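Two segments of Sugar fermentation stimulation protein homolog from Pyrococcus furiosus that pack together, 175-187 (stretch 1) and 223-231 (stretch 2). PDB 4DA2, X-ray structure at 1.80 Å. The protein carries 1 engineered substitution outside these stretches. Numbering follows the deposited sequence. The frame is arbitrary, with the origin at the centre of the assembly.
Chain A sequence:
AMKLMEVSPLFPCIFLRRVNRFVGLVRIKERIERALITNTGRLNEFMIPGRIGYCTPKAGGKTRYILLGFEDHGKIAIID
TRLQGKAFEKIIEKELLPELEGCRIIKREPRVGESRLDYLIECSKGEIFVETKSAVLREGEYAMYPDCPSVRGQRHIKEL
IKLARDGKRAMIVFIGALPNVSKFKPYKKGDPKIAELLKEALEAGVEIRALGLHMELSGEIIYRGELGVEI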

# COMPACT_ATOMS: atom_id res chain seq x y z
N ILE A 175 -0.50 -1.95 -4.13
CA ILE A 175 0.91 -1.97 -3.77
C ILE A 175 1.20 -3.30 -3.06
O ILE A 175 0.91 -3.47 -1.85
CB ILE A 175 1.28 -0.76 -2.87
CG1 ILE A 175 0.84 0.57 -3.53
CG2 ILE A 175 2.78 -0.76 -2.60
CD1 ILE A 175 1.48 0.86 -4.92
N GLY A 176 1.73 -4.25 -3.83
CA GLY A 176 2.08 -5.59 -3.35
C GLY A 176 3.46 -5.50 -2.74
O GLY A 176 4.46 -6.01 -3.29
N ALA A 177 3.52 -4.82 -1.59
CA ALA A 177 4.77 -4.57 -0.88
C ALA A 177 5.27 -5.77 -0.07
O ALA A 177 5.69 -5.62 1.10
CB ALA A 177 4.64 -3.33 0.03
N LEU A 178 5.20 -6.96 -0.68
CA LEU A 178 5.72 -8.21 -0.12
C LEU A 178 6.82 -8.69 -1.04
O LEU A 178 6.67 -8.59 -2.25
CB LEU A 178 4.63 -9.31 -0.19
CG LEU A 178 3.37 -9.25 0.65
CD1 LEU A 178 2.49 -10.40 0.29
CD2 LEU A 178 3.67 -9.27 2.14
N PRO A 179 7.89 -9.27 -0.49
CA PRO A 179 8.85 -9.96 -1.36
C PRO A 179 8.20 -11.24 -1.90
O PRO A 179 7.20 -11.74 -1.34
CB PRO A 179 10.01 -10.30 -0.41
CG PRO A 179 9.33 -10.45 0.95
CD PRO A 179 8.25 -9.40 0.94
N ASN A 180 8.77 -11.75 -2.99
CA ASN A 180 8.38 -13.04 -3.60
C ASN A 180 6.89 -13.21 -3.90
O ASN A 180 6.27 -14.20 -3.54
CB ASN A 180 8.91 -14.23 -2.77
CG ASN A 180 10.39 -14.12 -2.51
OD1 ASN A 180 10.81 -13.44 -1.58
ND2 ASN A 180 11.20 -14.75 -3.36
N VAL A 181 6.32 -12.21 -4.55
CA VAL A 181 5.00 -12.36 -5.13
C VAL A 181 5.15 -11.89 -6.56
O VAL A 181 5.99 -11.03 -6.85
CB VAL A 181 3.89 -11.53 -4.39
CG1 VAL A 181 3.50 -12.17 -3.05
CG2 VAL A 181 4.29 -10.06 -4.24
N SER A 182 4.38 -12.49 -7.47
CA SER A 182 4.47 -12.15 -8.90
C SER A 182 3.12 -11.79 -9.48
O SER A 182 3.01 -11.40 -10.67
CB SER A 182 5.02 -13.35 -9.68
OG SER A 182 4.19 -14.47 -9.44
N LYS A 183 2.08 -11.97 -8.68
CA LYS A 183 0.69 -11.76 -9.10
C LYS A 183 -0.13 -11.02 -8.04
O LYS A 183 0.32 -10.89 -6.91
CB LYS A 183 0.00 -13.10 -9.42
CG LYS A 183 0.68 -13.87 -10.55
CD LYS A 183 -0.16 -15.07 -10.98
CE LYS A 183 0.08 -16.26 -10.07
NZ LYS A 183 1.32 -17.00 -10.43
N PHE A 184 -1.28 -10.51 -8.45
CA PHE A 184 -2.26 -9.93 -7.54
C PHE A 184 -3.65 -10.51 -7.78
O PHE A 184 -4.03 -10.69 -8.92
CB PHE A 184 -2.32 -8.37 -7.71
CG PHE A 184 -3.53 -7.77 -7.02
CD1 PHE A 184 -3.48 -7.41 -5.67
CD2 PHE A 184 -4.75 -7.67 -7.69
CE1 PHE A 184 -4.65 -6.93 -5.03
CE2 PHE A 184 -5.88 -7.17 -7.08
CZ PHE A 184 -5.84 -6.80 -5.73
N LYS A 185 -4.42 -10.77 -6.71
CA LYS A 185 -5.87 -10.96 -6.84
C LYS A 185 -6.60 -10.46 -5.59
O LYS A 185 -6.00 -10.42 -4.52
CB LYS A 185 -6.23 -12.43 -7.10
CG LYS A 185 -5.89 -13.35 -5.94
CD LYS A 185 -6.10 -14.80 -6.35
CE LYS A 185 -5.77 -15.73 -5.19
NZ LYS A 185 -6.02 -17.17 -5.56
N PRO A 186 -7.89 -10.07 -5.73
CA PRO A 186 -8.68 -9.75 -4.54
C PRO A 186 -8.85 -10.98 -3.64
O PRO A 186 -8.91 -12.12 -4.12
CB PRO A 186 -10.04 -9.32 -5.08
CG PRO A 186 -9.84 -9.09 -6.58
CD PRO A 186 -8.67 -9.94 -6.98
N TYR A 187 -8.83 -10.73 -2.33
CA TYR A 187 -9.10 -11.77 -1.35
C TYR A 187 -10.60 -11.71 -1.13
O TYR A 187 -11.11 -10.93 -0.33
CB TYR A 187 -8.29 -11.54 -0.08
CG TYR A 187 -8.53 -12.58 1.01
CD1 TYR A 187 -8.50 -13.94 0.71
CD2 TYR A 187 -8.74 -12.19 2.34
CE1 TYR A 187 -8.70 -14.90 1.69
CE2 TYR A 187 -8.93 -13.16 3.35
CZ TYR A 187 -8.92 -14.49 3.00
OH TYR A 187 -9.11 -15.45 3.96
N TYR A 223 11.69 -1.75 -6.32
CA TYR A 223 10.50 -1.89 -7.14
C TYR A 223 10.79 -3.03 -8.10
O TYR A 223 11.72 -2.94 -8.90
CB TYR A 223 10.24 -0.56 -7.89
CG TYR A 223 9.21 -0.66 -9.00
CD1 TYR A 223 7.96 -1.29 -8.79
CD2 TYR A 223 9.48 -0.14 -10.27
CE1 TYR A 223 7.02 -1.38 -9.81
CE2 TYR A 223 8.52 -0.23 -11.30
CZ TYR A 223 7.31 -0.85 -11.06
OH TYR A 223 6.38 -0.95 -12.08
N ARG A 224 10.01 -4.12 -7.99
CA ARG A 224 10.25 -5.33 -8.76
C ARG A 224 9.55 -5.29 -10.14
O ARG A 224 9.86 -6.10 -11.00
CB ARG A 224 9.87 -6.58 -7.97
CG ARG A 224 10.73 -6.84 -6.69
CD ARG A 224 10.52 -8.29 -6.18
NE ARG A 224 9.10 -8.62 -6.04
CZ ARG A 224 8.32 -8.22 -5.04
NH1 ARG A 224 8.83 -7.50 -4.05
NH2 ARG A 224 7.03 -8.54 -5.02
N GLY A 225 8.65 -4.33 -10.34
CA GLY A 225 7.87 -4.22 -11.56
C GLY A 225 6.40 -4.53 -11.29
O GLY A 225 5.96 -4.61 -10.12
N GLU A 226 5.64 -4.74 -12.36
CA GLU A 226 4.21 -5.03 -12.17
C GLU A 226 3.93 -6.49 -11.84
O GLU A 226 4.68 -7.39 -12.21
CB GLU A 226 3.40 -4.63 -13.40
CG GLU A 226 3.38 -3.15 -13.67
CD GLU A 226 2.54 -2.80 -14.90
OE1 GLU A 226 1.38 -3.30 -15.00
OE2 GLU A 226 3.01 -2.00 -15.73
N LEU A 227 2.81 -6.71 -11.16
CA LEU A 227 2.35 -8.05 -10.84
C LEU A 227 1.22 -8.38 -11.82
O LEU A 227 0.49 -7.48 -12.27
CB LEU A 227 1.81 -8.11 -9.40
CG LEU A 227 2.71 -7.61 -8.25
CD1 LEU A 227 1.95 -7.63 -6.92
CD2 LEU A 227 3.96 -8.46 -8.16
N GLY A 228 1.08 -9.67 -12.13
CA GLY A 228 0.00 -10.12 -13.01
C GLY A 228 -1.33 -10.04 -12.28
O GLY A 228 -1.52 -10.70 -11.29
N VAL A 229 -2.23 -9.22 -12.82
CA VAL A 229 -3.52 -8.94 -12.24
C VAL A 229 -4.58 -9.96 -12.64
O VAL A 229 -4.81 -10.20 -13.83
CB VAL A 229 -3.99 -7.53 -12.66
CG1 VAL A 229 -5.39 -7.27 -12.16
CG2 VAL A 229 -3.02 -6.46 -12.08
N GLU A 230 -5.21 -10.56 -11.63
CA GLU A 230 -6.43 -11.38 -11.82
C GLU A 230 -7.59 -10.75 -11.05
O GLU A 230 -7.46 -10.38 -9.87
CB GLU A 230 -6.21 -12.82 -11.33
CG GLU A 230 -5.05 -13.50 -12.00
CD GLU A 230 -4.83 -14.91 -11.51
OE1 GLU A 230 -5.68 -15.45 -10.80
OE2 GLU A 230 -3.75 -15.46 -11.85
N ILE A 231 -8.73 -10.62 -11.72
CA ILE A 231 -9.93 -10.03 -11.09
C ILE A 231 -11.13 -10.94 -11.35
O ILE A 231 -12.01 -11.08 -10.51
CB ILE A 231 -10.20 -8.57 -11.60
CG1 ILE A 231 -8.99 -7.63 -11.40
CG2 ILE A 231 -11.45 -8.00 -11.00
CD1 ILE A 231 -8.67 -7.20 -9.95
OXT ILE A 231 -11.22 -11.59 -12.39

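Residues 175-187 and 223-231 meet through a short parallel β-ladder, preceded in stretch 1 by a loop that receives the side chain of Arg 224. Together the two segments bury 655 Å² of surface.

At the start of stretch 1, Gly 176 lies close to the side chain of Leu 227, its CA 4.1 Å from Leu 227 CD1. A β-carbon at Gly 176 would fall 2.6 Å from Leu 227 CD1, a clash, so the absence of a side chain lets the leucine fit here.

The loop that follows presents carbonyl oxygens to the guanidinium of Arg 224. Leu 178 O accepts two weak hydrogen bonds, from Arg 224 NH1 at 3.0 Å and from Arg 224 NH2 at 2.8 Å; a single oxygen shared between both nitrogens leaves each N-H angle well short of linear. Arg 224 NH2 also donates to Val 181 O at 3.3 Å, with a straighter angle of 156°. The backbone wraps round the group, with Pro 179 CA and Asn 180 N over one face of the guanidinium and Val 181 CG2 at its edge. The positive charge is thus met by the partial negative charge of backbone carbonyls. Val 181 CG2 also packs against Leu 227 CD2 at 4.2 Å.

From Ser 182 the backbones pair directly. Gly 228 N donates to Ser 182 O at 3.0 Å, Phe 184 N to Gly 228 O at 2.9 Å, and Glu 230 N to Phe 184 O at 3.0 Å, all nearly linear. Gly 228 bonds through its N to Ser 182 and through its O to Phe 184, the two residues flanking Lys 183; Phe 184 in turn bonds to Gly 228 and Glu 230, which flank Val 229, as in parallel strands.

Lys 183 pairs with Gly 228, and its aliphatic chain runs past Glu 230, with Lys 183 CD 3.7 Å from Glu 230 OE2. Phe 184, paired with Val 229, projects to the opposite face of the sheet from Lys 183. There Phe 184 CB lies 4.4 Å from Leu 227 CD1, while the ring meets Ile 231 at its edge, Phe 184 CE2 to Ile 231 CD1 being 4.0 Å.

Beyond the ladder, Lys 185 CA makes a CA-H...O contact with Glu 230 O at 3.5 Å. Pro 186, which has no amide hydrogen to donate, instead brings its CD to 3.2 Å from Glu 230 O. Pro 186 CG packs 4.0 Å from Ile 231 CD1.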